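Local coordinates for protein macrophage receptor MARCO (PDB 2OY3) that probably acts as a scavenger receptor on macrophages, with a cysteine-rich domain that likely takes part in binding its ligands, at residues W65-N70 with S82-G87; V7-G12 with T40-M45; T28-D33 with H93-G98. All blocks are in the same frame, centred on the assembly; numbering follows the deposited sequence.

Contact 1. Residues W65-N70 with S82-G87; sequences WLDNVN and SKNSWG. With MG (magnesium ion), chain C.
W65 O is gripped by two groups from segment 82-87. G87 N donates a hydrogen bond of 2.7 Å to it, coming from above the carbonyl plane. W86 CA adds a CA-H...O contact to the same oxygen at 3.3 Å. G87 has a positive phi (66°), which favours glycine, and its CA sits at the edge of the W65 indole.

Further along, the CB of N84 points toward segment 65-70. The backbone N of N84 donates to D67 O at 3.2 Å. It lies almost in line with the D67 carbonyl, though the N-H itself is bent. The N84 amide then takes a bond from the N68 amide, with N68 ND2 to N84 OD1 at 3.1 Å. OD1 lies in the amide plane of N68, but ND2 stands above the carbonyl plane of N84, and the two amide planes are 44° apart.

The apolar part is made by L66 and W86, which run alongside one another. W86 CG lies anti to its carbonyl carbon (chi1 -65°), with the indole against L66. L66 CD2 sits over one face of the indole, 3.8 Å from the centroid of the six-membered ring, as a CH-pi contact. W65 CB meets that ring at its edge. K83 runs its aliphatic chain past the same leucine methyl, with K83 CD 3.7 Å from L66 CD2. K83 NZ hydrogen-bonds to W79 O and C81 O.

At the far end N70 N donates to S82 O at 2.7 Å, and a water bridges N70 O and S82 N. V69 O binds a magnesium ion, together with D33 O and D38 OD2. The start of segment 65-70 belongs to strand 64-66, which runs parallel to strand 25-29. Y22 of strand 15-22 stacks on W86, and L66 and V69 both pack on I29.

Contact 2. Residues V7-G12 with T40-M45; sequences VRIMGG and TVFCRM
The F42 ring has V7 over one face, while R8 and I9 meet it at the edge. V7 CG2 stands 4.1 Å above the ring plane, displaced toward the rim. The nearest approach of the two side chains is V7 CB to F42 CE1, at 3.5 Å. Two groups lie near the ring plane. R8 O comes to 3.3 Å from F42 CZ, so a backbone carbonyl faces the slightly positive C-H rim of the ring. I9 CG1 reaches F42 CE2 at 3.8 Å.

F42 has CG anti to the backbone N (chi1 -172°), and this sends the ring from the helix toward strand 7-11. V7 and F42 then overlap from opposite directions.

M45 supplies the second apolar patch and lies across V7. M45 CB touches V7 CG2 at 3.7 Å. The M45 chain bends at its last torsion, chi3 79°, and its methyl CE meets V7 CG1 at 3.9 Å. V7 thus meets the phenyl ring with CB and CG1, and M45 with its two methyls. No hydrogen bond joins the two segments, and the contact rests on apolar packing.

R8 points the other way on the strand. It makes a salt bridge with E19 and a cation-pi contact with W26. C43 turns away from strand 7-11 and forms a disulfide with C101.

The axes of strand 7-11 and of the helical turn 40-44 come within 9.3 Å and lie almost at right angles, at 99°. Both I9 and F42 also pack on V99 of strand 98-101. A single helix laid across a curved sheet and tied to it by a disulfide is the core arrangement of the scavenger receptor cysteine-rich fold.

Contact 3. Residues T28-D33 with H93-G98; sequences TICDDD and HNEDAG. With MG (magnesium ion), chain B; MG (magnesium ion), chain C.
D31, D32 and E95 gather at an acidic magnesium site on this scavenger receptor cysteine-rich domain. D32 OD1 binds the ion directly at 2.2 Å, and five waters complete its shell. D31 and E95 act from the second shell. One bound water donates to D31 OD1, and another donates to E95 OE2 at 2.8 Å. The ion probably offsets the repulsion between the gathered carboxylates. D31 OD2 is hydrogen-bonded to S56 OG.

Next to the site the backbones are joined. A97 N donates to I29 O at 2.7 Å in an almost straight bond. D31 N adds a weak bond to E95 O. A97 CB points toward segment 28-33 and rests near the D31 CB.

The other end is a polar chain of T28, D96 and H93. T28 OG1 donates to D96 OD1 at 2.8 Å, from well above the carboxylate plane. Its chi1 of 64° sets the hydroxyl between the backbone N and the carbonyl carbon, on the side of the aspartate. H93 ND1 donates to D96 OD2 at 2.7 Å. D96 OD2 lies in the plane of the H93 ring and accepts through its syn lone pair. H93 NE2 is hydrogen-bonded to G62 O, so both ring nitrogens are engaged and the imidazole is fixed in rotation. D96 is buried, with a hydrogen bond on each carboxylate oxygen.

A disulfide from C30 to C91 ties the same region. Segment 28-33 starts at the end of strand 25-29, which lies between strands 15-22 and 64-66, and runs on as loop. Segment 93-98 leads into strand 98-101, paired with strand 15-22.

Overall arrangement
From the N terminus, strand 7-11 opens contact 2. Segment 28-33 then opens contact 3, and segment 40-45, on helix 36-44, closes contact 2. The loops of contacts 2 and 3 therefore cross. Contact 1 opens at 65-70 and closes at 82-87, all before 93-98 closes contact 3, so its loop lies within the larger one. Contacts 1 and 3 touch through the parallel strands 64-66 and 25-29, and share a magnesium ion and one of its waters. Contacts 2 and 3 meet where F42 packs on I29. Contacts 1 and 2 do not touch, with centres about 16 Å apart. Together they tie the helix and the long loops to one sheet.

Contact 1. Residues W65-N70 with S82-G87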
ATOM      1  N   TRP A  65      -3.875  -3.624   7.367  1.00 16.12           N
ATOM      2  CA  TRP A  65      -2.991  -2.993   8.336  1.00 15.91           C
ATOM      3  C   TRP A  65      -3.029  -1.491   8.290  1.00 16.38           C
ATOM      4  O   TRP A  65      -2.753  -0.872   9.299  1.00 18.33           O
ATOM      5  CB  TRP A  65      -1.508  -3.444   8.199  1.00 15.48           C
ATOM      6  CG  TRP A  65      -1.148  -4.827   8.724  1.00 16.15           C
ATOM      7  CD1 TRP A  65      -0.286  -5.719   8.128  1.00 15.23           C
ATOM      8  CD2 TRP A  65      -1.616  -5.468   9.927  1.00 14.92           C
ATOM      9  NE1 TRP A  65      -0.183  -6.868   8.884  1.00 16.02           N
ATOM     10  CE2 TRP A  65      -0.996  -6.753   9.987  1.00 18.08           C
ATOM     11  CE3 TRP A  65      -2.505  -5.091  10.955  1.00 17.67           C
ATOM     12  CZ2 TRP A  65      -1.226  -7.664  11.050  1.00 16.38           C
ATOM     13  CZ3 TRP A  65      -2.770  -6.009  12.000  1.00 17.23           C
ATOM     14  CH2 TRP A  65      -2.117  -7.275  12.045  1.00 16.71           C
ATOM     15  N   LEU A  66      -3.262  -0.917   7.112  1.00 16.60           N
ATOM     16  CA  LEU A  66      -3.200   0.536   6.925  1.00 17.09           C
ATOM     17  C   LEU A  66      -4.450   1.049   6.241  1.00 17.36           C
ATOM     18  O   LEU A  66      -5.101   0.322   5.481  1.00 17.34           O
ATOM     19  CB  LEU A  66      -1.961   0.945   6.109  1.00 17.10           C
ATOM     20  CG  LEU A  66      -0.621   0.779   6.824  1.00 18.22           C
ATOM     21  CD1 LEU A  66       0.500   0.965   5.817  1.00 17.34           C
ATOM     22  CD2 LEU A  66      -0.507   1.736   8.001  1.00 17.82           C
ATOM     23  N   ASP A  67      -4.766   2.318   6.496  1.00 17.71           N
ATOM     24  CA  ASP A  67      -5.886   2.989   5.850  1.00 18.79           C
ATOM     25  C   ASP A  67      -5.493   4.448   5.854  1.00 19.49           C
ATOM     26  O   ASP A  67      -4.695   4.866   6.712  1.00 18.98           O
ATOM     27  CB  ASP A  67      -7.162   2.763   6.678  1.00 19.03           C
ATOM     28  CG  ASP A  67      -8.438   3.199   5.950  1.00 22.06           C
ATOM     29  OD1 ASP A  67      -8.407   3.469   4.730  1.00 23.01           O
ATOM     30  OD2 ASP A  67      -9.491   3.258   6.617  1.00 24.64           O
ATOM     31  N   ASN A  68      -6.001   5.211   4.890  1.00 20.01           N
ATOM     32  CA  ASN A  68      -5.786   6.651   4.861  1.00 20.64           C
ATOM     33  C   ASN A  68      -4.314   7.047   4.872  1.00 20.42           C
ATOM     34  O   ASN A  68      -3.894   7.865   5.709  1.00 21.55           O
ATOM     35  CB  ASN A  68      -6.532   7.314   6.042  1.00 20.63           C
ATOM     36  CG  ASN A  68      -8.026   7.064   5.978  1.00 22.08           C
ATOM     37  OD1 ASN A  68      -8.721   7.593   5.109  1.00 22.76           O
ATOM     38  ND2 ASN A  68      -8.516   6.219   6.865  1.00 24.11           N
ATOM     39  N   VAL A  69      -3.533   6.417   4.000  1.00 19.39           N
ATOM     40  CA  VAL A  69      -2.118   6.739   3.856  1.00 18.99           C
ATOM     41  C   VAL A  69      -1.968   8.123   3.197  1.00 19.83           C
ATOM     42  O   VAL A  69      -2.649   8.420   2.230  1.00 19.61           O
ATOM     43  CB  VAL A  69      -1.353   5.651   3.043  1.00 19.15           C
ATOM     44  CG1 VAL A  69       0.130   6.025   2.911  1.00 15.94           C
ATOM     45  CG2 VAL A  69      -1.503   4.275   3.698  1.00 16.51           C
ATOM     46  N   ASN A  70      -1.096   8.962   3.760  1.00 21.81           N
ATOM     47  CA  ASN A  70      -0.949  10.361   3.347  1.00 23.49           C
ATOM     48  C   ASN A  70       0.545  10.721   3.122  1.00 23.77           C
ATOM     49  O   ASN A  70       1.062  11.655   3.749  1.00 23.20           O
ATOM     50  CB  ASN A  70      -1.586  11.331   4.387  1.00 23.90           C
ATOM     51  CG  ASN A  70      -2.948  10.850   4.922  1.00 27.49           C
ATOM     52  OD1 ASN A  70      -3.925  10.693   4.163  1.00 30.59           O
ATOM     53  ND2 ASN A  70      -3.011  10.604   6.235  1.00 30.29           N
ATOM     54  N   SER A  82       2.688   9.921   6.953  0.50 23.03           N
ATOM     55  CA  SER A  82       1.444  10.056   7.702  0.50 23.18           C
ATOM     56  C   SER A  82       0.456   8.975   7.235  0.50 23.35           C
ATOM     57  O   SER A  82       0.373   8.692   6.039  0.50 23.57           O
ATOM     58  CB  SER A  82       0.851  11.443   7.460  0.50 23.07           C
ATOM     59  OG  SER A  82      -0.436  11.563   8.020  0.50 24.65           O
ATOM     60  N   LYS A  83      -0.254   8.362   8.182  1.00 23.46           N
ATOM     61  CA  LYS A  83      -1.244   7.317   7.886  1.00 22.72           C
ATOM     62  C   LYS A  83      -2.022   7.046   9.172  1.00 22.50           C
ATOM     63  O   LYS A  83      -1.560   7.393  10.264  1.00 21.88           O
ATOM     64  CB  LYS A  83      -0.548   6.020   7.407  1.00 22.72           C
ATOM     65  CG  LYS A  83       0.476   5.433   8.405  1.00 22.18           C
ATOM     66  CD  LYS A  83       1.618   4.701   7.696  1.00 22.32           C
ATOM     67  CE  LYS A  83       2.713   4.234   8.641  1.00 23.31           C
ATOM     68  NZ  LYS A  83       3.368   5.356   9.374  1.00 24.30           N
ATOM     69  N   ASN A  84      -3.193   6.427   9.053  1.00 21.54           N
ATOM     70  CA  ASN A  84      -3.922   5.937  10.223  1.00 21.74           C
ATOM     71  C   ASN A  84      -3.017   5.026  11.038  1.00 21.32           C
ATOM     72  O   ASN A  84      -2.093   4.409  10.492  1.00 19.64           O
ATOM     73  CB  ASN A  84      -5.114   5.070   9.814  1.00 22.64           C
ATOM     74  CG  ASN A  84      -6.422   5.853   9.618  1.00 26.27           C
ATOM     75  OD1 ASN A  84      -7.498   5.240   9.587  1.00 31.67           O
ATOM     76  ND2 ASN A  84      -6.343   7.167   9.456  1.00 26.77           N
ATOM     77  N   SER A  85      -3.315   4.907  12.329  1.00 21.05           N
ATOM     78  CA  SER A  85      -2.641   3.930  13.202  1.00 21.70           C
ATOM     79  C   SER A  85      -2.802   2.500  12.607  1.00 21.88           C
ATOM     80  O   SER A  85      -3.802   2.204  11.942  1.00 21.82           O
ATOM     81  CB  SER A  85      -3.224   3.978  14.628  1.00 21.69           C
ATOM     82  OG  SER A  85      -3.133   5.292  15.198  1.00 21.02           O
ATOM     83  N   TRP A  86      -1.815   1.645  12.838  1.00 22.09           N
ATOM     84  CA  TRP A  86      -1.833   0.271  12.304  1.00 22.33           C
ATOM     85  C   TRP A  86      -3.104  -0.504  12.724  1.00 22.54           C
ATOM     86  O   TRP A  86      -3.522  -0.434  13.885  1.00 23.45           O
ATOM     87  CB  TRP A  86      -0.588  -0.461  12.782  1.00 21.97           C
ATOM     88  CG  TRP A  86       0.721   0.100  12.246  1.00 22.66           C
ATOM     89  CD1 TRP A  86       1.581   0.944  12.892  1.00 23.42           C
ATOM     90  CD2 TRP A  86       1.309  -0.159  10.962  1.00 21.45           C
ATOM     91  NE1 TRP A  86       2.674   1.222  12.096  1.00 21.21           N
ATOM     92  CE2 TRP A  86       2.532   0.562  10.906  1.00 21.52           C
ATOM     93  CE3 TRP A  86       0.934  -0.948   9.859  1.00 22.63           C
ATOM     94  CZ2 TRP A  86       3.367   0.543   9.790  1.00 21.94           C
ATOM     95  CZ3 TRP A  86       1.773  -0.973   8.742  1.00 21.56           C
ATOM     96  CH2 TRP A  86       2.977  -0.223   8.721  1.00 23.22           C
ATOM     97  N   GLY A  87      -3.721  -1.206  11.769  1.00 22.83           N
ATOM     98  CA  GLY A  87      -4.979  -1.934  11.982  1.00 22.03           C
ATOM     99  C   GLY A  87      -6.220  -1.080  12.270  1.00 22.12           C
ATOM    100  O   GLY A  87      -7.260  -1.615  12.642  1.00 21.53           O
TER
HETATM  101 MG    MG C 202      -3.059   9.600   0.324  1.00 32.17          MG
HETATM  102  O   HOH W   1       3.195  12.042   5.209  1.00 23.88           O
HETATM  103  O   HOH W   2      -4.023  10.955   1.578  1.00 27.09           O
HETATM  104  O   HOH W   3      -1.143  11.006  -0.129  1.00 18.53           O

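Contact 2. Residues V7-G12 with T40-M45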
ATOM      1  N   VAL A   7       7.730  -4.677   2.382  1.00 21.42           N
ATOM      2  CA  VAL A   7       6.566  -4.528   1.492  1.00 19.91           C
ATOM      3  C   VAL A   7       6.649  -5.513   0.311  1.00 19.19           C
ATOM      4  O   VAL A   7       7.733  -6.018  -0.022  1.00 17.86           O
ATOM      5  CB  VAL A   7       6.328  -3.053   1.029  1.00 20.61           C
ATOM      6  CG1 VAL A   7       6.108  -2.124   2.230  1.00 18.78           C
ATOM      7  CG2 VAL A   7       7.483  -2.522   0.071  1.00 20.78           C
ATOM      8  N   ARG A   8       5.513  -5.809  -0.311  1.00 17.91           N
ATOM      9  CA  ARG A   8       5.522  -6.669  -1.480  1.00 16.87           C
ATOM     10  C   ARG A   8       4.332  -6.343  -2.371  1.00 16.59           C
ATOM     11  O   ARG A   8       3.349  -5.790  -1.891  1.00 15.64           O
ATOM     12  CB  ARG A   8       5.519  -8.164  -1.086  1.00 16.82           C
ATOM     13  CG  ARG A   8       4.199  -8.677  -0.502  1.00 16.50           C
ATOM     14  CD  ARG A   8       4.355 -10.016   0.176  1.00 16.89           C
ATOM     15  NE  ARG A   8       3.048 -10.546   0.569  1.00 16.61           N
ATOM     16  CZ  ARG A   8       2.852 -11.780   1.022  1.00 19.26           C
ATOM     17  NH1 ARG A   8       3.896 -12.598   1.175  1.00 19.87           N
ATOM     18  NH2 ARG A   8       1.620 -12.190   1.328  1.00 18.54           N
ATOM     19  N   ILE A   9       4.428  -6.721  -3.647  1.00 16.26           N
ATOM     20  CA  ILE A   9       3.347  -6.556  -4.631  1.00 16.70           C
ATOM     21  C   ILE A   9       2.823  -7.960  -4.955  1.00 17.94           C
ATOM     22  O   ILE A   9       3.606  -8.841  -5.315  1.00 17.88           O
ATOM     23  CB  ILE A   9       3.876  -5.876  -5.917  1.00 16.39           C
ATOM     24  CG1 ILE A   9       4.328  -4.430  -5.625  1.00 17.48           C
ATOM     25  CG2 ILE A   9       2.860  -5.976  -7.072  1.00 15.42           C
ATOM     26  CD1 ILE A   9       5.147  -3.787  -6.749  1.00 16.95           C
ATOM     27  N   MET A  10       1.507  -8.167  -4.821  1.00 17.65           N
ATOM     28  CA  MET A  10       0.871  -9.465  -5.074  1.00 18.37           C
ATOM     29  C   MET A  10      -0.188  -9.314  -6.192  1.00 18.41           C
ATOM     30  O   MET A  10      -1.133  -8.528  -6.062  1.00 18.37           O
ATOM     31  CB  MET A  10       0.205 -10.010  -3.777  1.00 18.42           C
ATOM     32  CG  MET A  10       1.118 -10.184  -2.545  1.00 18.95           C
ATOM     33  SD  MET A  10       2.545 -11.180  -2.882  1.00 24.03           S
ATOM     34  CE  MET A  10       1.879 -12.814  -3.226  1.00 25.63           C
ATOM     35  N   GLY A  11      -0.020 -10.057  -7.277  1.00 19.25           N
ATOM     36  CA  GLY A  11      -0.903  -9.973  -8.442  1.00 19.60           C
ATOM     37  C   GLY A  11      -0.103 -10.234  -9.705  1.00 21.11           C
ATOM     38  O   GLY A  11       0.107 -11.412 -10.122  1.00 22.77           O
ATOM     39  N   GLY A  12       0.402  -9.163 -10.292  1.00 19.88           N
ATOM     40  CA  GLY A  12       1.120  -9.262 -11.558  1.00 19.40           C
ATOM     41  C   GLY A  12       2.594  -8.953 -11.413  1.00 18.98           C
ATOM     42  O   GLY A  12       3.166  -9.109 -10.329  1.00 19.22           O
ATOM     43  N   THR A  40       3.811   5.898  -5.303  1.00 14.81           N
ATOM     44  CA  THR A  40       5.207   6.218  -5.628  1.00 15.34           C
ATOM     45  C   THR A  40       6.190   5.836  -4.497  1.00 15.70           C
ATOM     46  O   THR A  40       7.194   5.151  -4.746  1.00 15.44           O
ATOM     47  CB  THR A  40       5.345   7.685  -6.107  1.00 15.28           C
ATOM     48  OG1 THR A  40       4.781   7.779  -7.421  1.00 15.86           O
ATOM     49  CG2 THR A  40       6.842   8.131  -6.158  1.00 16.53           C
ATOM     50  N   VAL A  41       5.896   6.248  -3.262  1.00 15.72           N
ATOM     51  CA  VAL A  41       6.662   5.814  -2.087  1.00 16.17           C
ATOM     52  C   VAL A  41       6.744   4.282  -2.021  1.00 15.60           C
ATOM     53  O   VAL A  41       7.830   3.728  -1.849  1.00 14.76           O
ATOM     54  CB  VAL A  41       6.109   6.437  -0.742  1.00 15.31           C
ATOM     55  CG1 VAL A  41       6.781   5.819   0.490  1.00 17.58           C
ATOM     56  CG2 VAL A  41       6.291   7.939  -0.745  1.00 16.71           C
ATOM     57  N   PHE A  42       5.597   3.605  -2.188  1.00 14.70           N
ATOM     58  CA  PHE A  42       5.539   2.155  -2.087  1.00 14.05           C
ATOM     59  C   PHE A  42       6.412   1.462  -3.173  1.00 13.59           C
ATOM     60  O   PHE A  42       7.201   0.584  -2.859  1.00 14.24           O
ATOM     61  CB  PHE A  42       4.069   1.700  -2.176  1.00 12.45           C
ATOM     62  CG  PHE A  42       3.876   0.234  -1.899  1.00 14.86           C
ATOM     63  CD1 PHE A  42       3.592  -0.214  -0.607  1.00 15.76           C
ATOM     64  CD2 PHE A  42       4.032  -0.703  -2.927  1.00 16.24           C
ATOM     65  CE1 PHE A  42       3.458  -1.577  -0.352  1.00 15.24           C
ATOM     66  CE2 PHE A  42       3.878  -2.061  -2.692  1.00 17.00           C
ATOM     67  CZ  PHE A  42       3.602  -2.509  -1.397  1.00 16.84           C
ATOM     68  N   CYS A  43       6.235   1.853  -4.433  1.00 13.03           N
ATOM     69  CA  CYS A  43       6.992   1.321  -5.559  1.00 13.87           C
ATOM     70  C   CYS A  43       8.510   1.543  -5.421  1.00 13.40           C
ATOM     71  O   CYS A  43       9.298   0.673  -5.787  1.00 14.34           O
ATOM     72  CB  CYS A  43       6.511   1.936  -6.884  1.00 14.25           C
ATOM     73  SG  CYS A  43       4.853   1.326  -7.365  1.00 14.79           S
ATOM     74  N   ARG A  44       8.885   2.710  -4.905  1.00 12.99           N
ATOM     75  CA  ARG A  44      10.292   3.043  -4.681  1.00 14.57           C
ATOM     76  C   ARG A  44      10.952   2.131  -3.606  1.00 15.87           C
ATOM     77  O   ARG A  44      12.162   1.879  -3.660  1.00 16.78           O
ATOM     78  CB  ARG A  44      10.484   4.535  -4.402  1.00 14.44           C
ATOM     79  CG  ARG A  44      10.292   5.430  -5.626  1.00 13.34           C
ATOM     80  CD  ARG A  44      10.280   6.926  -5.231  1.00 12.34           C
ATOM     81  NE  ARG A  44      11.634   7.358  -4.864  1.00 14.47           N
ATOM     82  CZ  ARG A  44      12.587   7.656  -5.754  1.00 18.14           C
ATOM     83  NH1 ARG A  44      12.344   7.593  -7.071  1.00 14.01           N
ATOM     84  NH2 ARG A  44      13.784   8.051  -5.320  1.00 18.49           N
ATOM     85  N   MET A  45      10.160   1.582  -2.679  1.00 16.00           N
ATOM     86  CA  MET A  45      10.688   0.595  -1.737  1.00 17.01           C
ATOM     87  C   MET A  45      11.043  -0.737  -2.421  1.00 17.92           C
ATOM     88  O   MET A  45      11.812  -1.553  -1.896  1.00 18.76           O
ATOM     89  CB  MET A  45       9.706   0.345  -0.575  1.00 16.38           C
ATOM     90  CG  MET A  45       9.461   1.544   0.299  1.00 16.11           C
ATOM     91  SD  MET A  45       8.206   1.203   1.560  1.00 19.92           S
ATOM     92  CE  MET A  45       9.198   0.276   2.748  1.00 18.24           C
TER

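Contact 3. Residues T28-D33 with H93-G98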
ATOM      1  N   THR A  28      -2.808  -6.007   4.303  1.00 13.48           N
ATOM      2  CA  THR A  28      -3.118  -5.151   3.146  1.00 13.28           C
ATOM      3  C   THR A  28      -3.278  -3.656   3.512  1.00 13.39           C
ATOM      4  O   THR A  28      -3.170  -3.266   4.683  1.00 14.63           O
ATOM      5  CB  THR A  28      -4.341  -5.696   2.387  1.00 12.62           C
ATOM      6  OG1 THR A  28      -5.477  -5.613   3.260  1.00 12.96           O
ATOM      7  CG2 THR A  28      -4.073  -7.164   1.957  1.00 14.54           C
ATOM      8  N   ILE A  29      -3.552  -2.832   2.510  1.00 12.85           N
ATOM      9  CA  ILE A  29      -3.654  -1.398   2.671  1.00 12.96           C
ATOM     10  C   ILE A  29      -4.986  -0.972   2.081  1.00 13.81           C
ATOM     11  O   ILE A  29      -5.216  -1.062   0.855  1.00 13.03           O
ATOM     12  CB  ILE A  29      -2.495  -0.657   1.964  1.00 12.97           C
ATOM     13  CG1 ILE A  29      -1.120  -1.119   2.543  1.00 12.90           C
ATOM     14  CG2 ILE A  29      -2.705   0.887   2.030  1.00 10.52           C
ATOM     15  CD1 ILE A  29       0.124  -0.575   1.780  1.00 13.89           C
ATOM     16  N   CYS A  30      -5.862  -0.466   2.937  1.00 14.26           N
ATOM     17  CA  CYS A  30      -7.117   0.080   2.414  1.00 13.96           C
ATOM     18  C   CYS A  30      -6.890   1.321   1.527  1.00 15.17           C
ATOM     19  O   CYS A  30      -5.994   2.129   1.776  1.00 14.79           O
ATOM     20  CB  CYS A  30      -8.083   0.391   3.556  1.00 15.05           C
ATOM     21  SG  CYS A  30      -9.681   0.929   2.917  1.00 16.12           S
ATOM     22  N   ASP A  31      -7.719   1.447   0.493  1.00 14.91           N
ATOM     23  CA  ASP A  31      -7.523   2.419  -0.586  1.00 16.28           C
ATOM     24  C   ASP A  31      -8.115   3.824  -0.272  1.00 16.27           C
ATOM     25  O   ASP A  31      -8.019   4.722  -1.090  1.00 16.83           O
ATOM     26  CB  ASP A  31      -8.023   1.845  -1.935  1.00 16.30           C
ATOM     27  CG  ASP A  31      -9.581   1.814  -2.054  1.00 17.37           C
ATOM     28  OD1 ASP A  31     -10.274   2.315  -1.143  1.00 17.23           O
ATOM     29  OD2 ASP A  31     -10.096   1.286  -3.073  1.00 17.66           O
ATOM     30  N   ASP A  32      -8.728   3.999   0.903  1.00 16.11           N
ATOM     31  CA  ASP A  32      -9.218   5.342   1.280  1.00 17.41           C
ATOM     32  C   ASP A  32      -8.067   6.360   1.209  1.00 16.80           C
ATOM     33  O   ASP A  32      -7.106   6.280   1.979  1.00 16.62           O
ATOM     34  CB  ASP A  32      -9.875   5.355   2.656  1.00 17.02           C
ATOM     35  CG  ASP A  32     -11.104   4.427   2.731  1.00 21.61           C
ATOM     36  OD1 ASP A  32     -11.899   4.367   1.756  1.00 23.77           O
ATOM     37  OD2 ASP A  32     -11.286   3.767   3.771  1.00 24.65           O
ATOM     38  N   ASP A  33      -8.155   7.229   0.202  1.00 17.32           N
ATOM     39  CA  ASP A  33      -7.211   8.329  -0.037  1.00 17.71           C
ATOM     40  C   ASP A  33      -5.836   7.861  -0.534  1.00 17.69           C
ATOM     41  O   ASP A  33      -4.881   8.637  -0.562  1.00 19.14           O
ATOM     42  CB  ASP A  33      -7.086   9.195   1.209  1.00 18.40           C
ATOM     43  CG  ASP A  33      -8.453   9.742   1.666  1.00 20.25           C
ATOM     44  OD1 ASP A  33      -9.275  10.127   0.779  1.00 23.45           O
ATOM     45  OD2 ASP A  33      -8.667   9.773   2.901  1.00 26.16           O
ATOM     46  N   HIS A  93     -11.705  -6.169   2.109  1.00 13.04           N
ATOM     47  CA  HIS A  93     -10.606  -6.522   1.213  1.00 13.21           C
ATOM     48  C   HIS A  93     -10.804  -6.165  -0.259  1.00 13.56           C
ATOM     49  O   HIS A  93      -9.823  -5.992  -0.975  1.00 12.76           O
ATOM     50  CB  HIS A  93     -10.211  -7.997   1.396  1.00 11.92           C
ATOM     51  CG  HIS A  93      -9.290  -8.239   2.553  1.00 14.12           C
ATOM     52  ND1 HIS A  93      -7.967  -7.838   2.555  1.00 13.35           N
ATOM     53  CD2 HIS A  93      -9.505  -8.833   3.746  1.00 14.47           C
ATOM     54  CE1 HIS A  93      -7.410  -8.188   3.700  1.00 14.58           C
ATOM     55  NE2 HIS A  93      -8.320  -8.805   4.438  1.00 13.65           N
ATOM     56  N   ASN A  94     -12.056  -6.005  -0.707  1.00 13.70           N
ATOM     57  CA  ASN A  94     -12.342  -5.448  -2.043  1.00 14.31           C
ATOM     58  C   ASN A  94     -11.660  -4.115  -2.260  1.00 13.73           C
ATOM     59  O   ASN A  94     -11.255  -3.818  -3.380  1.00 13.91           O
ATOM     60  CB  ASN A  94     -13.829  -5.260  -2.286  1.00 13.32           C
ATOM     61  CG  ASN A  94     -14.567  -6.575  -2.387  1.00 16.79           C
ATOM     62  OD1 ASN A  94     -13.950  -7.655  -2.491  1.00 15.78           O
ATOM     63  ND2 ASN A  94     -15.898  -6.502  -2.342  1.00 17.59           N
ATOM     64  N   GLU A  95     -11.523  -3.361  -1.158  1.00 13.06           N
ATOM     65  CA  GLU A  95     -10.916  -2.042  -1.129  1.00 13.23           C
ATOM     66  C   GLU A  95      -9.378  -2.031  -0.960  1.00 12.90           C
ATOM     67  O   GLU A  95      -8.795  -0.961  -0.853  1.00 14.02           O
ATOM     68  CB  GLU A  95     -11.600  -1.174  -0.060  1.00 12.37           C
ATOM     69  CG  GLU A  95     -13.122  -0.993  -0.368  1.00 13.83           C
ATOM     70  CD  GLU A  95     -13.993  -0.605   0.831  1.00 15.27           C
ATOM     71  OE1 GLU A  95     -13.546  -0.580   2.007  1.00 16.79           O
ATOM     72  OE2 GLU A  95     -15.180  -0.325   0.555  1.00 18.84           O
ATOM     73  N   ASP A  96      -8.756  -3.203  -0.949  1.00 13.19           N
ATOM     74  CA  ASP A  96      -7.267  -3.312  -0.930  1.00 12.58           C
ATOM     75  C   ASP A  96      -6.668  -2.533  -2.094  1.00 12.64           C
ATOM     76  O   ASP A  96      -7.033  -2.742  -3.263  1.00 11.95           O
ATOM     77  CB  ASP A  96      -6.776  -4.771  -0.966  1.00 12.99           C
ATOM     78  CG  ASP A  96      -7.102  -5.558   0.323  1.00 13.37           C
ATOM     79  OD1 ASP A  96      -7.437  -4.964   1.360  1.00 12.70           O
ATOM     80  OD2 ASP A  96      -7.044  -6.804   0.281  1.00 11.14           O
ATOM     81  N   ALA A  97      -5.798  -1.588  -1.738  1.00 12.06           N
ATOM     82  CA  ALA A  97      -5.040  -0.757  -2.685  1.00 12.98           C
ATOM     83  C   ALA A  97      -4.030  -1.587  -3.448  1.00 12.75           C
ATOM     84  O   ALA A  97      -3.455  -2.533  -2.897  1.00 13.25           O
ATOM     85  CB  ALA A  97      -4.295   0.357  -1.910  1.00 13.36           C
ATOM     86  N   GLY A  98      -3.780  -1.170  -4.683  1.00 13.89           N
ATOM     87  CA  GLY A  98      -2.693  -1.720  -5.499  1.00 13.50           C
ATOM     88  C   GLY A  98      -1.825  -0.591  -6.051  1.00 13.35           C
ATOM     89  O   GLY A  98      -2.051   0.599  -5.769  1.00 13.35           O
TER
HETATM   90 MG    MG B 201     -13.787   3.397   1.381  1.00 28.28          MG
HETATM   91 MG    MG C 202      -3.059   9.600   0.324  1.00 32.17          MG
HETATM   92  O   HOH W   4      -3.531  -3.725  -0.235  1.00 12.03           O
HETATM   93  O   HOH W   5     -12.760   2.288  -0.225  1.00 18.32           O
HETATM   94  O   HOH W   6     -13.356   2.175   2.932  1.00 20.84           O
HETATM   95  O   HOH W   7     -15.782   2.382   0.969  1.00 19.02           O
HETATM   96  O   HOH W   8     -14.734   4.763   2.863  1.00 28.32           O
HETATM   97  O   HOH W   9     -14.109   4.761  -0.321  1.00 25.85           O
HETATM   98  O   HOH W   2      -4.023  10.955   1.578  1.00 27.09           O